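Local coordinates for protein Afp3 (Serratia entomophila, PDB 6RBN) that probably forms, as a tail-sheath-family subunit, part of the helical sheath around the inner tube of the anti-feeding prophage, a contractile injection system, at residues R35-L43 / Y56-V64; L273-T281 / P291-V299. All blocks are in the same frame, centred on the assembly; numbering follows the deposited sequence.

Contact 1 (R35-L43 / Y56-V64)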
ATOM      1  N   ARG D  35     -62.365 -47.385 -20.619  1.00 89.33           N
ATOM      2  CA  ARG D  35     -63.102 -48.336 -19.785  1.00 89.33           C
ATOM      3  C   ARG D  35     -62.139 -49.047 -18.838  1.00 89.33           C
ATOM      4  O   ARG D  35     -61.809 -50.224 -18.988  1.00 89.33           O
ATOM      5  CB  ARG D  35     -63.855 -49.333 -20.656  1.00 89.33           C
ATOM      6  CG  ARG D  35     -64.979 -48.739 -21.472  1.00 89.33           C
ATOM      7  CD  ARG D  35     -65.701 -49.826 -22.248  1.00 89.33           C
ATOM      8  NE  ARG D  35     -66.845 -49.314 -22.997  1.00 89.33           N
ATOM      9  CZ  ARG D  35     -66.789 -48.902 -24.260  1.00 89.33           C
ATOM     10  NH1 ARG D  35     -65.642 -48.945 -24.921  1.00 89.33           N
ATOM     11  NH2 ARG D  35     -67.880 -48.454 -24.860  1.00 89.33           N
ATOM     12  N   PHE D  36     -61.687 -48.302 -17.837  1.00 87.04           N
ATOM     13  CA  PHE D  36     -60.815 -48.857 -16.813  1.00 87.04           C
ATOM     14  C   PHE D  36     -61.658 -49.468 -15.706  1.00 87.04           C
ATOM     15  O   PHE D  36     -62.642 -48.874 -15.258  1.00 87.04           O
ATOM     16  CB  PHE D  36     -59.892 -47.784 -16.240  1.00 87.04           C
ATOM     17  CG  PHE D  36     -58.954 -47.197 -17.246  1.00 87.04           C
ATOM     18  CD1 PHE D  36     -57.851 -47.906 -17.678  1.00 87.04           C
ATOM     19  CD2 PHE D  36     -59.172 -45.929 -17.754  1.00 87.04           C
ATOM     20  CE1 PHE D  36     -56.988 -47.370 -18.608  1.00 87.04           C
ATOM     21  CE2 PHE D  36     -58.311 -45.386 -18.680  1.00 87.04           C
ATOM     22  CZ  PHE D  36     -57.218 -46.107 -19.108  1.00 87.04           C
ATOM     23  N   THR D  37     -61.272 -50.661 -15.270  1.00 92.34           N
ATOM     24  CA  THR D  37     -62.027 -51.374 -14.249  1.00 92.34           C
ATOM     25  C   THR D  37     -61.279 -51.314 -12.929  1.00 92.34           C
ATOM     26  O   THR D  37     -60.196 -51.908 -12.812  1.00 92.34           O
ATOM     27  CB  THR D  37     -62.259 -52.828 -14.659  1.00 92.34           C
ATOM     28  OG1 THR D  37     -60.999 -53.493 -14.785  1.00 92.34           O
ATOM     29  CG2 THR D  37     -62.991 -52.890 -15.987  1.00 92.34           C
ATOM     30  N   PRO D  38     -61.792 -50.608 -11.927  1.00 94.02           N
ATOM     31  CA  PRO D  38     -61.087 -50.517 -10.647  1.00 94.02           C
ATOM     32  C   PRO D  38     -61.159 -51.818  -9.865  1.00 94.02           C
ATOM     33  O   PRO D  38     -61.978 -52.699 -10.132  1.00 94.02           O
ATOM     34  CB  PRO D  38     -61.835 -49.402  -9.911  1.00 94.02           C
ATOM     35  CG  PRO D  38     -62.534 -48.634 -10.982  1.00 94.02           C
ATOM     36  CD  PRO D  38     -62.912 -49.657 -12.000  1.00 94.02           C
ATOM     37  N   LEU D  39     -60.269 -51.930  -8.882  1.00 96.61           N
ATOM     38  CA  LEU D  39     -60.326 -53.031  -7.927  1.00 96.61           C
ATOM     39  C   LEU D  39     -61.156 -52.642  -6.708  1.00 96.61           C
ATOM     40  O   LEU D  39     -62.148 -53.304  -6.387  1.00 96.61           O
ATOM     41  CB  LEU D  39     -58.912 -53.454  -7.517  1.00 96.61           C
ATOM     42  CG  LEU D  39     -58.108 -54.136  -8.619  1.00 96.61           C
ATOM     43  CD1 LEU D  39     -56.688 -54.388  -8.165  1.00 96.61           C
ATOM     44  CD2 LEU D  39     -58.775 -55.436  -9.006  1.00 96.61           C
ATOM     45  N   LYS D  40     -60.767 -51.578  -6.034  1.00103.03           N
ATOM     46  CA  LYS D  40     -61.598 -51.061  -4.954  1.00103.03           C
ATOM     47  C   LYS D  40     -62.508 -49.961  -5.491  1.00103.03           C
ATOM     48  O   LYS D  40     -62.019 -49.017  -6.122  1.00103.03           O
ATOM     49  CB  LYS D  40     -60.741 -50.531  -3.816  1.00103.03           C
ATOM     50  CG  LYS D  40     -60.016 -51.625  -3.047  1.00103.03           C
ATOM     51  CD  LYS D  40     -59.280 -51.074  -1.836  1.00103.03           C
ATOM     52  CE  LYS D  40     -57.804 -50.861  -2.122  1.00103.03           C
ATOM     53  NZ  LYS D  40     -57.562 -49.675  -2.987  1.00103.03           N
ATOM     54  N   PRO D  41     -63.819 -50.042  -5.262  1.00104.13           N
ATOM     55  CA  PRO D  41     -64.773 -49.238  -6.037  1.00104.13           C
ATOM     56  C   PRO D  41     -64.950 -47.799  -5.578  1.00104.13           C
ATOM     57  O   PRO D  41     -65.913 -47.161  -6.008  1.00104.13           O
ATOM     58  CB  PRO D  41     -66.083 -50.017  -5.854  1.00104.13           C
ATOM     59  CG  PRO D  41     -65.949 -50.639  -4.520  1.00104.13           C
ATOM     60  CD  PRO D  41     -64.497 -50.993  -4.366  1.00104.13           C
ATOM     61  N   GLU D  42     -64.086 -47.251  -4.721  1.00104.67           N
ATOM     62  CA  GLU D  42     -64.248 -45.843  -4.373  1.00104.67           C
ATOM     63  C   GLU D  42     -63.760 -44.923  -5.483  1.00104.67           C
ATOM     64  O   GLU D  42     -64.231 -43.786  -5.588  1.00104.67           O
ATOM     65  CB  GLU D  42     -63.533 -45.514  -3.056  1.00104.67           C
ATOM     66  CG  GLU D  42     -62.018 -45.573  -3.103  1.00104.67           C
ATOM     67  CD  GLU D  42     -61.481 -46.936  -2.738  1.00104.67           C
ATOM     68  OE1 GLU D  42     -62.283 -47.888  -2.654  1.00104.67           O
ATOM     69  OE2 GLU D  42     -60.253 -47.060  -2.542  1.00104.67           O
ATOM     70  N   LEU D  43     -62.829 -45.382  -6.315  1.00 99.46           N
ATOM     71  CA  LEU D  43     -62.315 -44.579  -7.424  1.00 99.46           C
ATOM     72  C   LEU D  43     -63.018 -44.939  -8.733  1.00 99.46           C
ATOM     73  O   LEU D  43     -62.412 -45.257  -9.750  1.00 99.46           O
ATOM     74  CB  LEU D  43     -60.792 -44.712  -7.499  1.00 99.46           C
ATOM     75  CG  LEU D  43     -60.006 -46.031  -7.444  1.00 99.46           C
ATOM     76  CD1 LEU D  43     -59.671 -46.636  -8.788  1.00 99.46           C
ATOM     77  CD2 LEU D  43     -58.736 -45.813  -6.648  1.00 99.46           C
ATOM     78  N   TYR D  56     -50.663 -48.703 -11.603  1.00 86.07           N
ATOM     79  CA  TYR D  56     -51.865 -49.132 -12.309  1.00 86.07           C
ATOM     80  C   TYR D  56     -52.274 -50.540 -11.902  1.00 86.07           C
ATOM     81  O   TYR D  56     -53.467 -50.836 -11.784  1.00 86.07           O
ATOM     82  CB  TYR D  56     -51.645 -49.055 -13.819  1.00 86.07           C
ATOM     83  CG  TYR D  56     -52.845 -49.489 -14.627  1.00 86.07           C
ATOM     84  CD1 TYR D  56     -53.964 -48.679 -14.731  1.00 86.07           C
ATOM     85  CD2 TYR D  56     -52.854 -50.707 -15.290  1.00 86.07           C
ATOM     86  CE1 TYR D  56     -55.058 -49.071 -15.470  1.00 86.07           C
ATOM     87  CE2 TYR D  56     -53.945 -51.106 -16.028  1.00 86.07           C
ATOM     88  CZ  TYR D  56     -55.042 -50.284 -16.113  1.00 86.07           C
ATOM     89  OH  TYR D  56     -56.131 -50.678 -16.849  1.00 86.07           O
ATOM     90  N   THR D  57     -51.299 -51.425 -11.686  1.00 86.52           N
ATOM     91  CA  THR D  57     -51.616 -52.808 -11.356  1.00 86.52           C
ATOM     92  C   THR D  57     -52.147 -52.964  -9.939  1.00 86.52           C
ATOM     93  O   THR D  57     -52.801 -53.970  -9.646  1.00 86.52           O
ATOM     94  CB  THR D  57     -50.386 -53.690 -11.540  1.00 86.52           C
ATOM     95  OG1 THR D  57     -49.344 -53.245 -10.664  1.00 86.52           O
ATOM     96  CG2 THR D  57     -49.898 -53.619 -12.971  1.00 86.52           C
ATOM     97  N   ILE D  58     -51.887 -52.002  -9.059  1.00 87.50           N
ATOM     98  CA  ILE D  58     -52.386 -52.091  -7.692  1.00 87.50           C
ATOM     99  C   ILE D  58     -53.779 -51.486  -7.587  1.00 87.50           C
ATOM    100  O   ILE D  58     -54.666 -52.047  -6.935  1.00 87.50           O
ATOM    101  CB  ILE D  58     -51.388 -51.417  -6.734  1.00 87.50           C
ATOM    102  CG1 ILE D  58     -50.055 -52.157  -6.768  1.00 87.50           C
ATOM    103  CG2 ILE D  58     -51.921 -51.382  -5.313  1.00 87.50           C
ATOM    104  CD1 ILE D  58     -48.955 -51.436  -6.058  1.00 87.50           C
ATOM    105  N   LEU D  59     -54.005 -50.350  -8.244  1.00 89.15           N
ATOM    106  CA  LEU D  59     -55.283 -49.659  -8.120  1.00 89.15           C
ATOM    107  C   LEU D  59     -56.332 -50.243  -9.055  1.00 89.15           C
ATOM    108  O   LEU D  59     -57.495 -50.404  -8.673  1.00 89.15           O
ATOM    109  CB  LEU D  59     -55.095 -48.168  -8.387  1.00 89.15           C
ATOM    110  CG  LEU D  59     -54.224 -47.437  -7.370  1.00 89.15           C
ATOM    111  CD1 LEU D  59     -53.999 -46.005  -7.799  1.00 89.15           C
ATOM    112  CD2 LEU D  59     -54.862 -47.488  -6.002  1.00 89.15           C
ATOM    113  N   PHE D  60     -55.946 -50.563 -10.284  1.00 89.58           N
ATOM    114  CA  PHE D  60     -56.870 -51.041 -11.298  1.00 89.58           C
ATOM    115  C   PHE D  60     -56.595 -52.499 -11.634  1.00 89.58           C
ATOM    116  O   PHE D  60     -55.486 -53.007 -11.455  1.00 89.58           O
ATOM    117  CB  PHE D  60     -56.765 -50.194 -12.567  1.00 89.58           C
ATOM    118  CG  PHE D  60     -57.258 -48.791 -12.401  1.00 89.58           C
ATOM    119  CD1 PHE D  60     -58.597 -48.491 -12.561  1.00 89.58           C
ATOM    120  CD2 PHE D  60     -56.383 -47.773 -12.064  1.00 89.58           C
ATOM    121  CE1 PHE D  60     -59.053 -47.201 -12.405  1.00 89.58           C
ATOM    122  CE2 PHE D  60     -56.834 -46.482 -11.902  1.00 89.58           C
ATOM    123  CZ  PHE D  60     -58.171 -46.196 -12.076  1.00 89.58           C
ATOM    124  N   ASP D  61     -57.630 -53.171 -12.129  1.00 95.47           N
ATOM    125  CA  ASP D  61     -57.480 -54.537 -12.607  1.00 95.47           C
ATOM    126  C   ASP D  61     -56.771 -54.505 -13.951  1.00 95.47           C
ATOM    127  O   ASP D  61     -57.265 -53.898 -14.906  1.00 95.47           O
ATOM    128  CB  ASP D  61     -58.845 -55.208 -12.729  1.00 95.47           C
ATOM    129  CG  ASP D  61     -58.751 -56.717 -12.879  1.00 95.47           C
ATOM    130  OD1 ASP D  61     -57.630 -57.263 -12.879  1.00 95.47           O
ATOM    131  OD2 ASP D  61     -59.814 -57.364 -12.996  1.00 95.47           O
ATOM    132  N   SER D  62     -55.610 -55.148 -14.030  1.00 96.03           N
ATOM    133  CA  SER D  62     -54.794 -55.090 -15.232  1.00 96.03           C
ATOM    134  C   SER D  62     -54.897 -56.338 -16.095  1.00 96.03           C
ATOM    135  O   SER D  62     -54.320 -56.358 -17.185  1.00 96.03           O
ATOM    136  CB  SER D  62     -53.328 -54.849 -14.864  1.00 96.03           C
ATOM    137  OG  SER D  62     -52.796 -55.947 -14.149  1.00 96.03           O
ATOM    138  N   ASN D  63     -55.601 -57.375 -15.645  1.00101.89           N
ATOM    139  CA  ASN D  63     -55.769 -58.578 -16.468  1.00101.89           C
ATOM    140  C   ASN D  63     -57.068 -58.498 -17.262  1.00101.89           C
ATOM    141  O   ASN D  63     -57.036 -58.361 -18.488  1.00101.89           O
ATOM    142  CB  ASN D  63     -55.726 -59.825 -15.585  1.00101.89           C
ATOM    143  CG  ASN D  63     -54.402 -59.979 -14.870  1.00101.89           C
ATOM    144  OD1 ASN D  63     -54.332 -59.915 -13.643  1.00101.89           O
ATOM    145  ND2 ASN D  63     -53.336 -60.170 -15.638  1.00101.89           N
ATOM    146  N   VAL D  64     -58.203 -58.504 -16.555  1.00102.16           N
ATOM    147  CA  VAL D  64     -59.572 -58.353 -17.068  1.00102.16           C
ATOM    148  C   VAL D  64     -59.832 -59.333 -18.212  1.00102.16           C
ATOM    149  O   VAL D  64     -59.700 -58.956 -19.386  1.00102.16           O
ATOM    150  CB  VAL D  64     -59.854 -56.900 -17.482  1.00102.16           C
ATOM    151  CG1 VAL D  64     -61.343 -56.697 -17.766  1.00102.16           C
ATOM    152  CG2 VAL D  64     -59.399 -55.949 -16.401  1.00102.16           C
TER
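Different first torsions bring Phe60 and Leu43 together. In Phe60, CG stands opposite the carbonyl carbon (chi1 -68°), which carries the ring back to the 35-43 loop although its CB bond leads away; in Leu43, CG sits between the backbone N and the carbonyl carbon (chi1 48°), and CD1 comes to 4.0 Å from the centroid of the Phe60 ring, an off-centre CH-pi contact. The same ring receives Pro38 at an oblique slant, CG to CE1 4.0 Å, and the CB of Phe36. Beyond CB, the Phe36 side chain runs roughly perpendicular to that of Tyr56, and Tyr56 OH lies in the plane of the Phe36 ring at its edge, 3.4 Å from CD1. Two backbone bonds tie the segments on either side of Pro38 and Phe60, a single isolated beta bridge where the chain leaves helix 53-59. Asp61 N gives a hydrogen bond to Thr37 O (2.9 Å, N-H...O 163°), and Leu39 N gives one to Leu59 O (3.2 Å). Beside this bridge Phe36 and Tyr56 are buried, both packing on Leu115 of helix 111-120 and on Leu128 of strand 127-130. On the more exposed flank, Leu39 lies across Asp61, CD2 to CB 3.7 Å, while Thr37 OG1 approaches Val64 CG2 and the CB of Asp61.

Contact 2 (L273-T281 / P291-V299)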
ATOM      1  N   LEU D 273     -50.666 -43.793 -27.759  1.00 76.60           N
ATOM      2  CA  LEU D 273     -49.261 -43.858 -28.140  1.00 76.60           C
ATOM      3  C   LEU D 273     -48.709 -42.472 -28.439  1.00 76.60           C
ATOM      4  O   LEU D 273     -47.550 -42.181 -28.131  1.00 76.60           O
ATOM      5  CB  LEU D 273     -49.078 -44.774 -29.350  1.00 76.60           C
ATOM      6  CG  LEU D 273     -49.080 -46.296 -29.182  1.00 76.60           C
ATOM      7  CD1 LEU D 273     -50.477 -46.866 -29.015  1.00 76.60           C
ATOM      8  CD2 LEU D 273     -48.379 -46.939 -30.360  1.00 76.60           C
ATOM      9  N   ILE D 274     -49.522 -41.607 -29.052  1.00 74.78           N
ATOM     10  CA  ILE D 274     -49.061 -40.268 -29.406  1.00 74.78           C
ATOM     11  C   ILE D 274     -48.922 -39.405 -28.155  1.00 74.78           C
ATOM     12  O   ILE D 274     -48.052 -38.530 -28.075  1.00 74.78           O
ATOM     13  CB  ILE D 274     -50.005 -39.644 -30.453  1.00 74.78           C
ATOM     14  CG1 ILE D 274     -50.066 -40.527 -31.695  1.00 74.78           C
ATOM     15  CG2 ILE D 274     -49.536 -38.280 -30.889  1.00 74.78           C
ATOM     16  CD1 ILE D 274     -48.737 -40.731 -32.371  1.00 74.78           C
ATOM     17  N   ALA D 275     -49.745 -39.671 -27.138  1.00 75.67           N
ATOM     18  CA  ALA D 275     -49.566 -39.006 -25.850  1.00 75.67           C
ATOM     19  C   ALA D 275     -48.267 -39.439 -25.184  1.00 75.67           C
ATOM     20  O   ALA D 275     -47.687 -38.689 -24.393  1.00 75.67           O
ATOM     21  CB  ALA D 275     -50.756 -39.293 -24.939  1.00 75.67           C
ATOM     22  N   GLY D 276     -47.798 -40.648 -25.493  1.00 76.70           N
ATOM     23  CA  GLY D 276     -46.490 -41.063 -25.028  1.00 76.70           C
ATOM     24  C   GLY D 276     -45.359 -40.347 -25.740  1.00 76.70           C
ATOM     25  O   GLY D 276     -44.389 -39.926 -25.109  1.00 76.70           O
ATOM     26  N   VAL D 277     -45.473 -40.180 -27.061  1.00 74.38           N
ATOM     27  CA  VAL D 277     -44.346 -39.637 -27.814  1.00 74.38           C
ATOM     28  C   VAL D 277     -44.275 -38.124 -27.688  1.00 74.38           C
ATOM     29  O   VAL D 277     -43.286 -37.511 -28.104  1.00 74.38           O
ATOM     30  CB  VAL D 277     -44.404 -40.061 -29.295  1.00 74.38           C
ATOM     31  CG1 VAL D 277     -44.540 -41.565 -29.413  1.00 74.38           C
ATOM     32  CG2 VAL D 277     -45.495 -39.325 -30.034  1.00 74.38           C
ATOM     33  N   TYR D 278     -45.313 -37.487 -27.140  1.00 75.62           N
ATOM     34  CA  TYR D 278     -45.178 -36.078 -26.788  1.00 75.62           C
ATOM     35  C   TYR D 278     -44.258 -35.914 -25.589  1.00 75.62           C
ATOM     36  O   TYR D 278     -43.423 -35.008 -25.555  1.00 75.62           O
ATOM     37  CB  TYR D 278     -46.530 -35.432 -26.493  1.00 75.62           C
ATOM     38  CG  TYR D 278     -47.399 -35.124 -27.690  1.00 75.62           C
ATOM     39  CD1 TYR D 278     -46.999 -35.439 -28.978  1.00 75.62           C
ATOM     40  CD2 TYR D 278     -48.579 -34.420 -27.531  1.00 75.62           C
ATOM     41  CE1 TYR D 278     -47.798 -35.137 -30.062  1.00 75.62           C
ATOM     42  CE2 TYR D 278     -49.367 -34.098 -28.608  1.00 75.62           C
ATOM     43  CZ  TYR D 278     -48.971 -34.456 -29.870  1.00 75.62           C
ATOM     44  OH  TYR D 278     -49.758 -34.139 -30.947  1.00 75.62           O
ATOM     45  N   GLY D 279     -44.405 -36.782 -24.588  1.00 78.94           N
ATOM     46  CA  GLY D 279     -43.551 -36.696 -23.417  1.00 78.94           C
ATOM     47  C   GLY D 279     -42.118 -37.092 -23.709  1.00 78.94           C
ATOM     48  O   GLY D 279     -41.186 -36.611 -23.059  1.00 78.94           O
ATOM     49  N   LYS D 280     -41.920 -37.977 -24.685  1.00 78.80           N
ATOM     50  CA  LYS D 280     -40.570 -38.340 -25.093  1.00 78.80           C
ATOM     51  C   LYS D 280     -39.903 -37.204 -25.856  1.00 78.80           C
ATOM     52  O   LYS D 280     -38.714 -36.933 -25.667  1.00 78.80           O
ATOM     53  CB  LYS D 280     -40.605 -39.607 -25.942  1.00 78.80           C
ATOM     54  CG  LYS D 280     -39.245 -40.133 -26.327  1.00 78.80           C
ATOM     55  CD  LYS D 280     -39.358 -41.295 -27.288  1.00 78.80           C
ATOM     56  CE  LYS D 280     -39.811 -42.550 -26.582  1.00 78.80           C
ATOM     57  NZ  LYS D 280     -39.809 -43.710 -27.507  1.00 78.80           N
ATOM     58  N   THR D 281     -40.659 -36.526 -26.721  1.00 78.89           N
ATOM     59  CA  THR D 281     -40.090 -35.464 -27.544  1.00 78.89           C
ATOM     60  C   THR D 281     -39.806 -34.219 -26.713  1.00 78.89           C
ATOM     61  O   THR D 281     -38.773 -33.564 -26.888  1.00 78.89           O
ATOM     62  CB  THR D 281     -41.042 -35.143 -28.697  1.00 78.89           C
ATOM     63  OG1 THR D 281     -41.281 -36.334 -29.454  1.00 78.89           O
ATOM     64  CG2 THR D 281     -40.456 -34.095 -29.623  1.00 78.89           C
ATOM     65  N   PRO D 291     -43.319 -33.039 -32.979  1.00 71.64           N
ATOM     66  CA  PRO D 291     -43.316 -34.466 -32.590  1.00 71.64           C
ATOM     67  C   PRO D 291     -43.727 -35.379 -33.738  1.00 71.64           C
ATOM     68  O   PRO D 291     -44.743 -36.078 -33.699  1.00 71.64           O
ATOM     69  CB  PRO D 291     -44.324 -34.486 -31.439  1.00 71.64           C
ATOM     70  CG  PRO D 291     -45.268 -33.397 -31.781  1.00 71.64           C
ATOM     71  CD  PRO D 291     -44.487 -32.323 -32.443  1.00 71.64           C
ATOM     72  N   ALA D 292     -42.925 -35.389 -34.807  1.00 72.11           N
ATOM     73  CA  ALA D 292     -43.358 -36.072 -36.018  1.00 72.11           C
ATOM     74  C   ALA D 292     -42.238 -36.820 -36.735  1.00 72.11           C
ATOM     75  O   ALA D 292     -42.253 -36.899 -37.968  1.00 72.11           O
ATOM     76  CB  ALA D 292     -44.017 -35.077 -36.968  1.00 72.11           C
ATOM     77  N   ASN D 293     -41.253 -37.346 -36.013  1.00 72.27           N
ATOM     78  CA  ASN D 293     -40.375 -38.369 -36.570  1.00 72.27           C
ATOM     79  C   ASN D 293     -40.084 -39.462 -35.556  1.00 72.27           C
ATOM     80  O   ASN D 293     -39.038 -40.112 -35.642  1.00 72.27           O
ATOM     81  CB  ASN D 293     -39.047 -37.800 -37.072  1.00 72.27           C
ATOM     82  CG  ASN D 293     -39.146 -37.216 -38.456  1.00 72.27           C
ATOM     83  OD1 ASN D 293     -39.794 -37.783 -39.324  1.00 72.27           O
ATOM     84  ND2 ASN D 293     -38.486 -36.093 -38.675  1.00 72.27           N
ATOM     85  N   VAL D 294     -40.963 -39.677 -34.612  1.00 72.62           N
ATOM     86  CA  VAL D 294     -40.738 -40.650 -33.555  1.00 72.62           C
ATOM     87  C   VAL D 294     -41.243 -42.002 -34.027  1.00 72.62           C
ATOM     88  O   VAL D 294     -42.369 -42.123 -34.518  1.00 72.62           O
ATOM     89  CB  VAL D 294     -41.433 -40.204 -32.256  1.00 72.62           C
ATOM     90  CG1 VAL D 294     -41.205 -41.218 -31.147  1.00 72.62           C
ATOM     91  CG2 VAL D 294     -40.936 -38.834 -31.843  1.00 72.62           C
ATOM     92  N   VAL D 295     -40.403 -43.019 -33.897  1.00 72.81           N
ATOM     93  CA  VAL D 295     -40.777 -44.383 -34.232  1.00 72.81           C
ATOM     94  C   VAL D 295     -41.529 -44.976 -33.052  1.00 72.81           C
ATOM     95  O   VAL D 295     -41.047 -44.938 -31.913  1.00 72.81           O
ATOM     96  CB  VAL D 295     -39.539 -45.219 -34.586  1.00 72.81           C
ATOM     97  CG1 VAL D 295     -39.925 -46.658 -34.856  1.00 72.81           C
ATOM     98  CG2 VAL D 295     -38.832 -44.625 -35.782  1.00 72.81           C
ATOM     99  N   LEU D 296     -42.713 -45.517 -33.315  1.00 74.94           N
ATOM    100  CA  LEU D 296     -43.585 -46.012 -32.260  1.00 74.94           C
ATOM    101  C   LEU D 296     -43.076 -47.357 -31.756  1.00 74.94           C
ATOM    102  O   LEU D 296     -42.981 -48.316 -32.525  1.00 74.94           O
ATOM    103  CB  LEU D 296     -45.014 -46.135 -32.778  1.00 74.94           C
ATOM    104  CG  LEU D 296     -45.667 -44.834 -33.244  1.00 74.94           C
ATOM    105  CD1 LEU D 296     -47.024 -45.105 -33.857  1.00 74.94           C
ATOM    106  CD2 LEU D 296     -45.787 -43.858 -32.103  1.00 74.94           C
ATOM    107  N   ASN D 297     -42.752 -47.427 -30.468  1.00 79.25           N
ATOM    108  CA  ASN D 297     -42.331 -48.678 -29.861  1.00 79.25           C
ATOM    109  C   ASN D 297     -43.541 -49.558 -29.585  1.00 79.25           C
ATOM    110  O   ASN D 297     -44.687 -49.103 -29.603  1.00 79.25           O
ATOM    111  CB  ASN D 297     -41.577 -48.425 -28.558  1.00 79.25           C
ATOM    112  CG  ASN D 297     -40.257 -47.736 -28.777  1.00 79.25           C
ATOM    113  OD1 ASN D 297     -39.526 -48.050 -29.714  1.00 79.25           O
ATOM    114  ND2 ASN D 297     -39.939 -46.787 -27.909  1.00 79.25           N
ATOM    115  N   GLY D 298     -43.280 -50.833 -29.324  1.00 82.36           N
ATOM    116  CA  GLY D 298     -44.390 -51.719 -29.042  1.00 82.36           C
ATOM    117  C   GLY D 298     -44.959 -52.341 -30.297  1.00 82.36           C
ATOM    118  O   GLY D 298     -44.526 -53.409 -30.738  1.00 82.36           O
ATOM    119  N   VAL D 299     -45.960 -51.662 -30.848  1.00 83.44           N
ATOM    120  CA  VAL D 299     -46.806 -52.093 -31.957  1.00 83.44           C
ATOM    121  C   VAL D 299     -46.040 -52.486 -33.216  1.00 83.44           C
ATOM    122  O   VAL D 299     -44.888 -52.092 -33.415  1.00 83.44           O
ATOM    123  CB  VAL D 299     -47.798 -50.975 -32.287  1.00 83.44           C
ATOM    124  CG1 VAL D 299     -48.684 -50.711 -31.105  1.00 83.44           C
ATOM    125  CG2 VAL D 299     -47.039 -49.716 -32.650  1.00 83.44           C
TER
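Apolar contacts carry most of this interface, in which one side of helix 271-284 packs on the irregular chain that follows it. Val277 is central: its CG1 touches Val294 CG1 at 3.8 Å, the two valines lying antiparallel alongside one another, and the same methyl meets Leu296 CD2 at 3.7 Å, where the side chains run roughly perpendicular. One turn earlier in the helix, Leu273 and Val299 meet end to end by their methyls, CD2 to CG2 3.8 Å. Toward the other end Pro291 meets the Tyr278 ring obliquely, its CG 3.5 Å from CE1; the phenol hydroxyl goes on to bond with Tyr207 OH. One clear polar bond lies within the helix. With its OG1 opposite the carbonyl carbon (chi1 -57°), Thr281 turns its hydroxyl back to donate to Val277 O at 2.7 Å, so that this carbonyl accepts both the hydroxyl and Thr281 N. The OG1 also lies 3.5 Å from Val294 CG2, presenting a bonded hydroxyl to an apolar neighbour. Lys280 extends past Val294 toward Asn297, whose backbone N is bonded to Asn121 OD1. Ile274 packs on Val332 of strand 329-332, and the arrangement is that of helix 271-284 packed on the irregular chain that pairs, at Leu296, with Leu330 of that strand, within the subtilisin-like region of the tail sheath family.

How the contacts relate
Contacts 1 and 2 illustrate two ways in which a helix meets nearby chain: in contact 1 the end of a helix meets the loop before it, by a backbone bridge and aromatic packing; in contact 2 a helix meets the chain after it, by mostly aliphatic side-chain packing with Tyr278 on Pro291. They follow one another along the chain, their centres about 26 Å and their nearest atoms about 11 Å apart. Helix 111-120 links them: Phe36 and Tyr56 pack on Leu115, Leu273 and Val299 on Leu117. Contact 2 is more central, its centre about 11 Å from that of the chain, against about 24 Å for contact 1. Each also touches a neighbouring chain, Afp2, through Ile58 and through Ala292 and Asn293 respectively.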